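Local coordinates for protein CG4930 (Drosophila melanogaster, PDB 3ISM) that inhibits endonuclease G by forming a complex with it, and probably also has ribonuclease inhibitor activity, at residues W312-V317 and F342-C348; L219-R223 and E275-Y280; I27-P32 and V69-L73; T152-E156 and F167-L171; P337-E341 and K349-E353. The protein carries 1 engineered substitution. All coordinates share one frame. Residue numbers count along the deposited sequence, not the author numbering.

Contact 1: residues W312-V317 and F342-C348; sequences WRDKMV and FYEKAGC
The last turns of helix 309-317 rest against the short, weakly bonded helix around 340-343 and the loop after it. W312-V317 stays helical but widens to a pi-type turn, V317 N bonding W312 O at 2.8 Å. CA register is W312-A346 8.6 Å, R313-C348 7.3 Å and V317-Y343 6.3 Å. W312 (chi1 t, chi2 -123°) points toward the loop; its NE1 donates to K345 O at 3.0 Å (157°). That carbonyl also accepts from C348 N at 3.0 Å, closing a type I' beta turn K345-C348, with A346 and G347 at positive phi. Before it, E344 centres an inverse gamma turn, K345 N to Y343 O 2.7 Å. The W312 six-membered ring meets the F342 face (F342 chi1 t) in an offset edge-to-face pair, centroids 5.5 Å apart, planes at 68°. C348 SG makes an oblique Cys sulfur-aromatic contact, 4.4 Å from the centroid of the W312 five-membered ring. R313 CG reaches C348 SG at 3.7 Å. M316 (m, t, p) brings CE to 3.9 Å from F342 CZ, while its O lies 3.3 Å from Y343 CE2 at the ring edge. V317 CG2 (chi1 t) ends 3.8 Å from C348 SG. Y343 OH bonds G322 N, and helix 290-305 backs the contact, W312 resting on R300 and V303, M316 on I296.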
# COMPACT_ATOMS: atom_id res chain seq x y z
N TRP C 312 6.09 -38.08 35.37
CA TRP C 312 5.60 -38.46 34.05
C TRP C 312 4.12 -38.11 33.86
O TRP C 312 3.78 -37.37 32.93
CB TRP C 312 5.86 -39.95 33.76
CG TRP C 312 5.26 -40.47 32.46
CD1 TRP C 312 4.38 -41.51 32.32
CD2 TRP C 312 5.51 -39.98 31.13
NE1 TRP C 312 4.07 -41.70 30.99
CE2 TRP C 312 4.75 -40.77 30.24
CE3 TRP C 312 6.30 -38.95 30.61
CZ2 TRP C 312 4.75 -40.56 28.86
CZ3 TRP C 312 6.30 -38.74 29.23
CH2 TRP C 312 5.53 -39.54 28.38
N ARG C 313 3.27 -38.61 34.75
CA ARG C 313 1.82 -38.45 34.62
C ARG C 313 1.30 -37.03 34.83
O ARG C 313 0.53 -36.54 34.00
CB ARG C 313 1.09 -39.41 35.57
CG ARG C 313 1.37 -40.88 35.32
CD ARG C 313 0.36 -41.74 36.05
NE ARG C 313 0.25 -41.39 37.46
CZ ARG C 313 0.98 -41.93 38.44
NH1 ARG C 313 1.89 -42.86 38.17
NH2 ARG C 313 0.79 -41.53 39.69
N ASP C 314 1.72 -36.37 35.90
CA ASP C 314 1.17 -35.07 36.31
C ASP C 314 1.86 -33.88 35.65
O ASP C 314 1.31 -32.78 35.60
CB ASP C 314 1.25 -34.88 37.83
CG ASP C 314 0.64 -36.04 38.60
OD1 ASP C 314 -0.18 -36.78 38.03
OD2 ASP C 314 1.00 -36.21 39.79
N LYS C 315 3.07 -34.11 35.15
CA LYS C 315 3.81 -33.04 34.50
C LYS C 315 3.96 -33.25 33.00
O LYS C 315 3.40 -32.49 32.21
CB LYS C 315 5.18 -32.82 35.19
CG LYS C 315 5.11 -32.70 36.72
CD LYS C 315 4.22 -31.55 37.17
CE LYS C 315 4.13 -31.46 38.68
NZ LYS C 315 3.42 -30.22 39.11
N MET C 316 4.69 -34.29 32.60
CA MET C 316 5.00 -34.51 31.18
C MET C 316 3.78 -34.86 30.31
O MET C 316 3.65 -34.37 29.17
CB MET C 316 6.08 -35.56 31.02
CG MET C 316 7.39 -35.20 31.68
SD MET C 316 8.76 -36.16 31.03
CE MET C 316 8.96 -35.37 29.42
N VAL C 317 2.89 -35.70 30.87
CA VAL C 317 1.64 -36.06 30.21
C VAL C 317 0.58 -34.96 30.38
O VAL C 317 0.11 -34.38 29.39
CB VAL C 317 1.07 -37.41 30.71
CG1 VAL C 317 -0.33 -37.67 30.16
CG2 VAL C 317 2.01 -38.56 30.35
N PHE C 342 4.57 -40.63 21.72
CA PHE C 342 5.47 -40.19 22.79
C PHE C 342 4.88 -40.41 24.19
O PHE C 342 5.58 -40.82 25.12
CB PHE C 342 5.86 -38.71 22.62
CG PHE C 342 6.52 -38.10 23.83
CD1 PHE C 342 7.89 -38.23 24.02
CD2 PHE C 342 5.78 -37.42 24.79
CE1 PHE C 342 8.50 -37.69 25.14
CE2 PHE C 342 6.38 -36.88 25.91
CZ PHE C 342 7.76 -37.01 26.08
N TYR C 343 3.59 -40.12 24.32
CA TYR C 343 2.90 -40.19 25.61
C TYR C 343 2.43 -41.60 25.95
O TYR C 343 2.12 -41.88 27.10
CB TYR C 343 1.69 -39.25 25.61
CG TYR C 343 2.03 -37.80 25.40
CD1 TYR C 343 2.02 -37.25 24.12
CD2 TYR C 343 2.37 -36.98 26.47
CE1 TYR C 343 2.34 -35.92 23.92
CE2 TYR C 343 2.70 -35.64 26.27
CZ TYR C 343 2.68 -35.12 24.99
OH TYR C 343 2.98 -33.80 24.77
N GLU C 344 2.36 -42.46 24.94
CA GLU C 344 1.84 -43.82 25.12
C GLU C 344 2.83 -44.76 25.82
O GLU C 344 3.27 -45.77 25.26
CB GLU C 344 1.35 -44.40 23.78
CG GLU C 344 -0.04 -43.91 23.36
CD GLU C 344 -0.32 -44.05 21.88
OE1 GLU C 344 0.15 -45.03 21.27
OE2 GLU C 344 -1.01 -43.17 21.31
N LYS C 345 3.17 -44.40 27.06
CA LYS C 345 4.08 -45.17 27.92
C LYS C 345 3.58 -45.14 29.36
O LYS C 345 2.90 -44.20 29.77
CB LYS C 345 5.51 -44.62 27.83
CG LYS C 345 6.19 -44.89 26.50
CD LYS C 345 7.64 -45.29 26.67
CE LYS C 345 8.20 -45.84 25.36
NZ LYS C 345 7.35 -46.94 24.80
N ALA C 346 3.93 -46.19 30.12
CA ALA C 346 3.45 -46.42 31.50
C ALA C 346 1.92 -46.41 31.63
O ALA C 346 1.37 -46.02 32.66
CB ALA C 346 4.10 -45.43 32.49
N GLY C 347 1.24 -46.85 30.57
CA GLY C 347 -0.23 -46.88 30.52
C GLY C 347 -0.90 -45.57 30.10
O GLY C 347 -2.12 -45.54 29.89
N CYS C 348 -0.11 -44.51 29.97
CA CYS C 348 -0.65 -43.18 29.66
C CYS C 348 -1.04 -43.00 28.21
O CYS C 348 -0.69 -43.81 27.35
CB CYS C 348 0.36 -42.09 30.04
SG CYS C 348 0.48 -41.74 31.79

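Contact 2: residues L219-R223 and E275-Y280; sequences LEEYR and ELLQEY
This is helix-on-helix packing in the second helical half, which probably repeats the Ku C-terminal-like fold of the first: the start of helix 220-229 lies on helix 267-287, with L219 and L276 CA atoms 4.9 Å apart. R223 N bonds L219 O at 2.9 Å and Y280 N bonds L276 O at 2.8 Å. L219 (t, p) sets CD1 3.5 Å from E275 O and 3.7 Å from E279 CG. Y222 (chi1 165°, chi2 97°) points at the partner helix and presents a ring face to L276 (t, p), whose CD1 sits 4.0 Å from the ring centroid, 30° off the normal, a CH-pi contact. The Y222 hydroxyl goes on to D283, and that of Y280 (chi1 t) to R253; helix 238-261 packs on Y222 through I248 and A252. R223 (chi1 m, then t, t) extends beside E279 (chi1 m, chi2 -32°), one of two deposited conformers. Their charges fall short of a salt bridge: R223 NH2 lies 4.6 Å from E279 OE2, but 3.7 Å from E279 CG.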
# COMPACT_ATOMS: atom_id res chain seq x y z
N LEU C 219 13.48 -21.02 36.85
CA LEU C 219 12.49 -20.51 35.90
C LEU C 219 12.72 -19.03 35.56
O LEU C 219 12.91 -18.68 34.40
CB LEU C 219 11.07 -20.71 36.42
CG LEU C 219 9.95 -20.05 35.59
CD1 LEU C 219 9.75 -20.80 34.29
CD2 LEU C 219 8.65 -19.94 36.37
N GLU C 220 12.69 -18.17 36.58
CA GLU C 220 12.87 -16.74 36.38
C GLU C 220 14.34 -16.37 36.23
O GLU C 220 14.68 -15.27 35.78
CB GLU C 220 12.20 -15.94 37.50
CG GLU C 220 10.69 -15.95 37.42
CD GLU C 220 10.02 -15.37 38.65
OE1 GLU C 220 10.27 -14.19 38.96
OE2 GLU C 220 9.24 -16.10 39.30
N GLU C 221 15.21 -17.30 36.61
CA GLU C 221 16.64 -17.21 36.34
C GLU C 221 16.87 -17.41 34.84
O GLU C 221 17.71 -16.74 34.23
CB GLU C 221 17.39 -18.29 37.14
CG GLU C 221 18.91 -18.19 37.11
CD GLU C 221 19.57 -19.16 38.08
OE1 GLU C 221 20.39 -19.99 37.63
OE2 GLU C 221 19.26 -19.09 39.29
N TYR C 222 16.10 -18.32 34.25
CA TYR C 222 16.07 -18.56 32.81
C TYR C 222 15.45 -17.37 32.09
O TYR C 222 15.95 -16.94 31.05
CB TYR C 222 15.28 -19.85 32.50
CG TYR C 222 14.86 -20.05 31.06
CD1 TYR C 222 15.62 -20.84 30.19
CD2 TYR C 222 13.68 -19.49 30.56
CE1 TYR C 222 15.22 -21.03 28.86
CE2 TYR C 222 13.29 -19.67 29.24
CZ TYR C 222 14.06 -20.45 28.40
OH TYR C 222 13.66 -20.63 27.10
N ARG C 223 14.36 -16.85 32.66
CA ARG C 223 13.62 -15.73 32.09
C ARG C 223 14.45 -14.46 32.01
O ARG C 223 14.54 -13.85 30.94
CB ARG C 223 12.35 -15.45 32.91
CG ARG C 223 11.19 -16.36 32.61
CD ARG C 223 9.87 -15.66 32.91
NE ARG C 223 8.72 -16.54 32.72
CZ ARG C 223 8.00 -17.04 33.72
NH1 ARG C 223 8.30 -16.74 34.98
NH2 ARG C 223 6.97 -17.83 33.45
N GLU C 275 8.19 -26.48 35.89
CA GLU C 275 8.06 -25.03 35.75
C GLU C 275 8.89 -24.56 34.56
O GLU C 275 8.37 -23.90 33.65
CB GLU C 275 8.58 -24.36 37.02
CG GLU C 275 7.67 -23.32 37.65
CD GLU C 275 8.09 -22.96 39.06
OE1 GLU C 275 8.47 -23.89 39.82
OE2 GLU C 275 8.05 -21.77 39.43
N LEU C 276 10.18 -24.91 34.57
CA LEU C 276 11.12 -24.52 33.53
C LEU C 276 10.83 -25.20 32.18
O LEU C 276 10.88 -24.55 31.14
CB LEU C 276 12.57 -24.78 33.97
CG LEU C 276 13.69 -24.52 32.97
CD1 LEU C 276 13.64 -23.11 32.41
CD2 LEU C 276 15.04 -24.78 33.59
N LEU C 277 10.52 -26.49 32.23
CA LEU C 277 10.30 -27.29 31.03
C LEU C 277 9.13 -26.78 30.18
O LEU C 277 9.15 -26.91 28.96
CB LEU C 277 10.08 -28.76 31.39
CG LEU C 277 10.08 -29.83 30.29
CD1 LEU C 277 11.32 -29.76 29.40
CD2 LEU C 277 9.92 -31.22 30.91
N GLN C 278 8.12 -26.21 30.84
CA GLN C 278 6.98 -25.64 30.14
C GLN C 278 7.35 -24.35 29.41
O GLN C 278 6.92 -24.12 28.27
CB GLN C 278 5.79 -25.42 31.09
CG GLN C 278 4.47 -25.15 30.36
CD GLN C 278 3.28 -25.04 31.30
OE1 GLN C 278 3.42 -24.67 32.47
NE2 GLN C 278 2.09 -25.35 30.78
N GLU C 279 8.16 -23.51 30.06
CA GLU C 279 8.57 -22.27 29.42
C GLU C 279 9.69 -22.46 28.39
O GLU C 279 9.68 -21.80 27.35
CB GLU C 279 8.90 -21.18 30.46
CG GLU C 279 7.67 -20.70 31.25
CD GLU C 279 6.37 -20.74 30.45
OE1 GLU C 279 6.31 -20.16 29.34
OE2 GLU C 279 5.39 -21.34 30.95
N TYR C 280 10.61 -23.38 28.66
CA TYR C 280 11.62 -23.73 27.67
C TYR C 280 10.95 -24.31 26.42
O TYR C 280 11.32 -23.95 25.30
CB TYR C 280 12.69 -24.66 28.25
CG TYR C 280 13.54 -25.34 27.20
CD1 TYR C 280 14.22 -24.60 26.23
CD2 TYR C 280 13.67 -26.72 27.19
CE1 TYR C 280 14.98 -25.24 25.26
CE2 TYR C 280 14.44 -27.36 26.23
CZ TYR C 280 15.09 -26.62 25.28
OH TYR C 280 15.85 -27.27 24.33

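Contact 3: residues I27-P32 and V69-L73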
# COMPACT_ATOMS: atom_id res chain seq x y z
N ILE C 27 -32.54 23.34 -19.61
CA ILE C 27 -32.75 23.76 -18.24
C ILE C 27 -33.96 24.68 -18.20
O ILE C 27 -33.90 25.81 -18.69
CB ILE C 27 -31.49 24.44 -17.64
CG1 ILE C 27 -30.31 23.45 -17.60
CG2 ILE C 27 -31.80 24.98 -16.23
CD1 ILE C 27 -28.97 24.06 -17.16
N GLY C 28 -35.07 24.18 -17.67
CA GLY C 28 -36.31 24.97 -17.58
C GLY C 28 -36.26 25.99 -16.46
O GLY C 28 -35.45 25.87 -15.52
N LEU C 29 -37.13 26.99 -16.54
CA LEU C 29 -37.21 28.04 -15.52
C LEU C 29 -38.07 27.64 -14.32
O LEU C 29 -38.21 28.42 -13.37
CB LEU C 29 -37.75 29.34 -16.13
CG LEU C 29 -37.11 29.87 -17.42
CD1 LEU C 29 -38.00 30.94 -18.05
CD2 LEU C 29 -35.72 30.42 -17.18
N VAL C 30 -38.66 26.44 -14.37
CA VAL C 30 -39.56 25.96 -13.31
C VAL C 30 -38.75 25.47 -12.10
O VAL C 30 -38.93 25.98 -10.99
CB VAL C 30 -40.56 24.88 -13.83
CG1 VAL C 30 -41.37 24.28 -12.69
CG2 VAL C 30 -41.50 25.46 -14.89
N ASP C 31 -37.87 24.49 -12.31
CA ASP C 31 -36.90 24.06 -11.29
C ASP C 31 -35.50 23.95 -11.90
O ASP C 31 -35.01 22.84 -12.14
CB ASP C 31 -37.32 22.73 -10.65
CG ASP C 31 -36.60 22.45 -9.32
OD1 ASP C 31 -35.59 23.12 -8.99
OD2 ASP C 31 -37.05 21.53 -8.60
N PRO C 32 -34.84 25.10 -12.12
CA PRO C 32 -33.57 25.18 -12.86
C PRO C 32 -32.46 24.35 -12.25
O PRO C 32 -31.76 23.64 -12.99
CB PRO C 32 -33.19 26.67 -12.77
CG PRO C 32 -34.46 27.37 -12.46
CD PRO C 32 -35.28 26.42 -11.64
N VAL C 69 -29.64 30.54 -18.68
CA VAL C 69 -30.78 30.60 -17.79
C VAL C 69 -30.58 31.58 -16.63
O VAL C 69 -31.49 32.32 -16.28
CB VAL C 69 -31.15 29.16 -17.31
CG1 VAL C 69 -32.01 29.19 -16.08
CG2 VAL C 69 -31.86 28.42 -18.41
N ILE C 70 -29.39 31.59 -16.03
CA ILE C 70 -29.09 32.54 -14.97
C ILE C 70 -29.25 33.98 -15.48
O ILE C 70 -29.83 34.83 -14.80
CB ILE C 70 -27.67 32.35 -14.43
CG1 ILE C 70 -27.57 31.07 -13.59
CG2 ILE C 70 -27.25 33.56 -13.57
CD1 ILE C 70 -26.15 30.48 -13.46
N TRP C 71 -28.76 34.22 -16.69
CA TRP C 71 -28.83 35.53 -17.32
C TRP C 71 -30.28 35.93 -17.55
O TRP C 71 -30.68 37.06 -17.24
CB TRP C 71 -28.05 35.53 -18.65
CG TRP C 71 -27.78 36.91 -19.17
CD1 TRP C 71 -28.64 37.69 -19.91
CD2 TRP C 71 -26.58 37.67 -19.03
NE1 TRP C 71 -28.04 38.88 -20.22
CE2 TRP C 71 -26.78 38.90 -19.69
CE3 TRP C 71 -25.35 37.43 -18.40
CZ2 TRP C 71 -25.79 39.90 -19.75
CZ3 TRP C 71 -24.37 38.42 -18.45
CH2 TRP C 71 -24.60 39.64 -19.13
N ARG C 72 -31.07 35.01 -18.08
CA ARG C 72 -32.50 35.25 -18.26
C ARG C 72 -33.27 35.46 -16.95
O ARG C 72 -34.09 36.36 -16.86
CB ARG C 72 -33.12 34.15 -19.12
CG ARG C 72 -32.61 34.20 -20.56
CD ARG C 72 -33.41 33.34 -21.52
NE ARG C 72 -33.21 31.91 -21.30
CZ ARG C 72 -34.21 31.06 -21.09
NH1 ARG C 72 -35.47 31.49 -21.10
NH2 ARG C 72 -33.96 29.76 -20.91
N LEU C 73 -32.96 34.66 -15.92
CA LEU C 73 -33.67 34.79 -14.64
C LEU C 73 -33.44 36.17 -14.03
O LEU C 73 -34.33 36.72 -13.40
CB LEU C 73 -33.25 33.70 -13.66
CG LEU C 73 -33.81 32.31 -14.00
CD1 LEU C 73 -33.00 31.24 -13.31
CD2 LEU C 73 -35.29 32.18 -13.66
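L29, V69 and L73 carry most of the buried area where the approach to helix 32-43 crosses helix 52-75. L29 loses 78 Å² to the helix. Its CA-to-CB bond runs sideways, but with chi1 m and chi2 t the side chain reaches across, so that CD2 lies 4.1 Å from V69 CG1 and 4.0 Å from L73 CD2. The same methyl lies over one face of the R72 guanidinium, and L29 CD1 is 4.0 Å from R72 NH1; the guanidinium thus lies across the tip of a leucine that remains exposed. V69, with 64 Å² covered, has its CA-to-CB bond pointing toward the loop. Its CG2 sits 3.3 Å from I27 O and 4.1 Å from I27 CB, and its CG1 is 4.3 Å from P32 CB. The segment 27-32 has no regular structure until P32 opens helix 32-43, with D31 at the N-cap position. The contact joins this incoming loop to the long helix 52-75 in the Ku C-terminal-like helical half of the protein. L73, with 43 Å² buried, adds a second contact to P32, its CD1 lying 4.2 Å from P32 CG. No hydrogen bond joins the two segments, but G28 N bonds D35 OD2 in helix 32-43 and L29 O takes one from K87 NZ. V69 also packs on L91 of helix 81-102, and L73 on N84.

Contact 4: residues T152-E156 and F167-L171; sequences TPPLE and FAASL
An inverse gamma turn centred on P154 (phi/psi -84/57) kinks segment 152-156, which has no regular helix or strand; it is tied only weakly by L155 N to P153 O at 3.0 Å. The kink places P153 and L155 against the start of helix 168-173, with CA register P153-L171 8.7 Å and L155-A168 6.7 Å. The contact is apolar, and no hydrogen bond crosses it. P153 (C-gamma endo) puts CG 3.6 Å from CD1 of L171 (m, t), which points toward the loop. L155 (chi1 t, chi2 91°, off-well) turns its end toward the helix: CD1 lies 3.8 Å each from F167 CE2, A168 CB and L171 CD1. F167 takes the p rotamer of chi1; P154 O meets its ring edge 4.0 Å from CZ, and P154 CD is 4.1 Å from the same CZ. Just past F167, the first turn forms with L171 N to F167 O at 3.2 Å, and S170 OG bonds F167 O at 2.6 Å. This is plain apolar packing of a loop on the first turn of a short helix. The surface contact joins the loop after helix 124-132 to the start of helix 168-173; W140 meets the F167 ring and touches both prolines, and R142 bonds S170 OG.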
# COMPACT_ATOMS: atom_id res chain seq x y z
N THR C 152 -2.79 34.90 -8.49
CA THR C 152 -3.35 36.17 -8.04
C THR C 152 -4.82 36.01 -7.61
O THR C 152 -5.66 35.59 -8.40
CB THR C 152 -3.23 37.23 -9.15
OG1 THR C 152 -1.85 37.43 -9.45
CG2 THR C 152 -3.88 38.56 -8.73
N PRO C 153 -5.12 36.32 -6.33
CA PRO C 153 -6.51 36.26 -5.86
C PRO C 153 -7.39 37.31 -6.55
O PRO C 153 -6.88 38.38 -6.88
CB PRO C 153 -6.40 36.55 -4.36
CG PRO C 153 -5.05 37.20 -4.18
CD PRO C 153 -4.17 36.69 -5.26
N PRO C 154 -8.68 36.99 -6.79
CA PRO C 154 -9.58 37.87 -7.54
C PRO C 154 -10.22 38.94 -6.65
O PRO C 154 -11.43 39.06 -6.57
CB PRO C 154 -10.64 36.89 -8.05
CG PRO C 154 -10.69 35.84 -7.01
CD PRO C 154 -9.35 35.75 -6.37
N LEU C 155 -9.37 39.73 -6.01
CA LEU C 155 -9.77 40.75 -5.05
C LEU C 155 -10.49 41.89 -5.74
O LEU C 155 -11.47 42.43 -5.23
CB LEU C 155 -8.51 41.31 -4.40
CG LEU C 155 -8.67 42.07 -3.10
CD1 LEU C 155 -8.53 41.10 -1.93
CD2 LEU C 155 -7.62 43.17 -3.01
N GLU C 156 -9.97 42.24 -6.92
CA GLU C 156 -10.37 43.39 -7.72
C GLU C 156 -11.78 43.24 -8.28
O GLU C 156 -12.49 44.22 -8.53
CB GLU C 156 -9.36 43.57 -8.86
CG GLU C 156 -7.88 43.71 -8.41
CD GLU C 156 -7.20 42.40 -7.95
OE1 GLU C 156 -7.78 41.30 -8.09
OE2 GLU C 156 -6.07 42.48 -7.43
N PHE C 167 -12.94 38.01 1.74
CA PHE C 167 -11.63 37.48 2.10
C PHE C 167 -10.49 38.49 2.08
O PHE C 167 -9.33 38.13 2.33
CB PHE C 167 -11.28 36.31 1.19
CG PHE C 167 -11.25 36.65 -0.27
CD1 PHE C 167 -12.28 36.26 -1.10
CD2 PHE C 167 -10.18 37.34 -0.83
CE1 PHE C 167 -12.25 36.56 -2.46
CE2 PHE C 167 -10.15 37.65 -2.18
CZ PHE C 167 -11.18 37.25 -3.00
N ALA C 168 -10.79 39.76 1.78
CA ALA C 168 -9.73 40.77 1.66
C ALA C 168 -8.86 40.88 2.92
O ALA C 168 -7.63 40.90 2.82
CB ALA C 168 -10.30 42.13 1.28
N ALA C 169 -9.51 40.94 4.08
CA ALA C 169 -8.79 41.06 5.36
C ALA C 169 -7.86 39.88 5.61
O ALA C 169 -6.75 40.07 6.10
CB ALA C 169 -9.77 41.23 6.52
N SER C 170 -8.33 38.67 5.26
CA SER C 170 -7.53 37.44 5.39
C SER C 170 -6.25 37.47 4.57
O SER C 170 -5.21 37.01 5.04
CB SER C 170 -8.36 36.19 5.04
OG SER C 170 -8.48 35.99 3.63
N LEU C 171 -6.31 38.01 3.36
CA LEU C 171 -5.12 38.09 2.49
C LEU C 171 -4.04 39.04 2.99
O LEU C 171 -2.85 38.75 2.81
CB LEU C 171 -5.50 38.46 1.07
CG LEU C 171 -6.21 37.36 0.30
CD1 LEU C 171 -6.59 37.90 -1.05
CD2 LEU C 171 -5.31 36.11 0.19

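Contact 5: residues P337-E341 and K349-E353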
# COMPACT_ATOMS: atom_id res chain seq x y z
N PRO C 337 1.66 -35.00 11.45
CA PRO C 337 1.25 -36.05 12.39
C PRO C 337 1.47 -35.63 13.84
O PRO C 337 2.56 -35.18 14.19
CB PRO C 337 2.15 -37.24 12.02
CG PRO C 337 3.38 -36.62 11.41
CD PRO C 337 2.94 -35.33 10.77
N LEU C 338 0.44 -35.78 14.67
CA LEU C 338 0.54 -35.44 16.08
C LEU C 338 1.38 -36.48 16.84
O LEU C 338 1.43 -37.65 16.43
CB LEU C 338 -0.87 -35.29 16.70
CG LEU C 338 -1.67 -34.04 16.33
CD1 LEU C 338 -3.17 -34.29 16.46
CD2 LEU C 338 -1.26 -32.84 17.17
N PRO C 339 2.04 -36.07 17.94
CA PRO C 339 2.94 -37.00 18.63
C PRO C 339 2.23 -37.83 19.70
O PRO C 339 2.59 -37.76 20.88
CB PRO C 339 3.97 -36.06 19.26
CG PRO C 339 3.23 -34.76 19.48
CD PRO C 339 1.99 -34.77 18.63
N PHE C 340 1.24 -38.63 19.29
CA PHE C 340 0.48 -39.46 20.22
C PHE C 340 1.40 -40.48 20.89
O PHE C 340 1.31 -40.69 22.10
CB PHE C 340 -0.65 -40.22 19.50
CG PHE C 340 -1.66 -39.33 18.83
CD1 PHE C 340 -2.54 -38.55 19.58
CD2 PHE C 340 -1.76 -39.30 17.44
CE1 PHE C 340 -3.49 -37.73 18.96
CE2 PHE C 340 -2.71 -38.49 16.80
CZ PHE C 340 -3.58 -37.71 17.56
N GLU C 341 2.29 -41.05 20.09
CA GLU C 341 3.15 -42.18 20.47
C GLU C 341 4.10 -41.88 21.63
O GLU C 341 4.40 -42.78 22.43
CB GLU C 341 3.96 -42.70 19.26
CG GLU C 341 3.25 -42.61 17.88
CD GLU C 341 3.27 -41.20 17.27
OE1 GLU C 341 4.28 -40.47 17.42
OE2 GLU C 341 2.26 -40.81 16.63
N LYS C 349 -1.79 -41.94 27.95
CA LYS C 349 -2.12 -41.51 26.60
C LYS C 349 -1.86 -40.02 26.49
O LYS C 349 -1.73 -39.33 27.51
CB LYS C 349 -3.58 -41.83 26.27
CG LYS C 349 -3.80 -43.29 25.91
CD LYS C 349 -5.18 -43.78 26.34
CE LYS C 349 -5.35 -45.27 26.08
NZ LYS C 349 -6.72 -45.75 26.44
N ALA C 350 -1.77 -39.54 25.25
CA ALA C 350 -1.64 -38.12 24.96
C ALA C 350 -2.86 -37.37 25.50
O ALA C 350 -4.00 -37.80 25.30
CB ALA C 350 -1.50 -37.90 23.46
N PRO C 351 -2.62 -36.24 26.20
CA PRO C 351 -3.66 -35.36 26.73
C PRO C 351 -4.59 -34.73 25.68
O PRO C 351 -5.52 -34.02 26.06
CB PRO C 351 -2.86 -34.27 27.45
CG PRO C 351 -1.52 -34.29 26.79
CD PRO C 351 -1.28 -35.75 26.58
N PHE C 352 -4.34 -34.98 24.40
CA PHE C 352 -5.17 -34.40 23.34
C PHE C 352 -5.99 -35.39 22.50
O PHE C 352 -5.49 -36.45 22.11
CB PHE C 352 -4.37 -33.44 22.43
CG PHE C 352 -2.99 -33.92 22.06
CD1 PHE C 352 -1.87 -33.47 22.75
CD2 PHE C 352 -2.80 -34.81 21.00
CE1 PHE C 352 -0.59 -33.91 22.41
CE2 PHE C 352 -1.51 -35.25 20.65
CZ PHE C 352 -0.41 -34.79 21.36
N GLU C 353 -7.24 -35.00 22.24
CA GLU C 353 -8.19 -35.71 21.36
C GLU C 353 -8.64 -37.08 21.86
O GLU C 353 -7.96 -38.09 21.67
CB GLU C 353 -7.68 -35.77 19.91
CG GLU C 353 -7.62 -34.43 19.21
CD GLU C 353 -6.71 -34.44 17.98
OE1 GLU C 353 -6.42 -35.54 17.47
OE2 GLU C 353 -6.30 -33.34 17.54
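A small apolar cluster at the C-terminal end of the model joins segment 337-341, whose last two residues begin the weakly bonded turn of helix 340-343, to segment 349-353 in the loop after it. P339 centres an inverse gamma turn (phi/psi -89/61), with F340 N to L338 O a weak 3.0 Å bond. L338 points toward the second segment, and F340, sideways at its CA-to-CB bond, brings its ring across. F352 (chi1 42°, p) is the central piece, burying 74 Å² against the first segment. Its CZ lies 3.6 Å from P339 CD and its CE2 4.0 Å from L338 CB. F340, in the m rotamer, loses 68 Å²; its CE1 comes to 3.6 Å from F352 CE2, the ring centroids standing 5.5 Å apart at an oblique 49°. A350 CB, 4.1 Å from F340 CD1, meets the edge of the F340 ring. The closest CA pair is F340 to A350, at 5.4 Å. E353, the last modelled residue, points its side chain toward the first segment: its OE2 is 3.4 Å from L338 CD1, and its OE1 lies at the F340 edge, 3.6 Å from CZ. No hydrogen bond crosses between the segments. The contact sits at the surface beside helix 340-343, whose Y343 touches A350 and P351, while loop residues E320 and R327 pack on F352 and C325 on L338.

The five contacts fall into two helical halves on opposite sides of the chain's centre: contacts 3 and 4, with centres 31 Å apart, in the first, and contacts 1, 2 and 5 in the second. Between the halves, centres are 72 to 91 Å apart. Contacts 4 and 5 are counterparts in the two sequence repeats: each has an inverse gamma turn centred on proline (P154, P339) and a phenylalanine from the later segment (F167, F352). Contacts 1 and 5 interlock along the chain, share helix 340-343 and touch, V317 O lying 3.1 Å from P351 CG. Contact 2 is 21 Å from contact 1, centre to centre. No other protein chain of the assembly touches any of these segments.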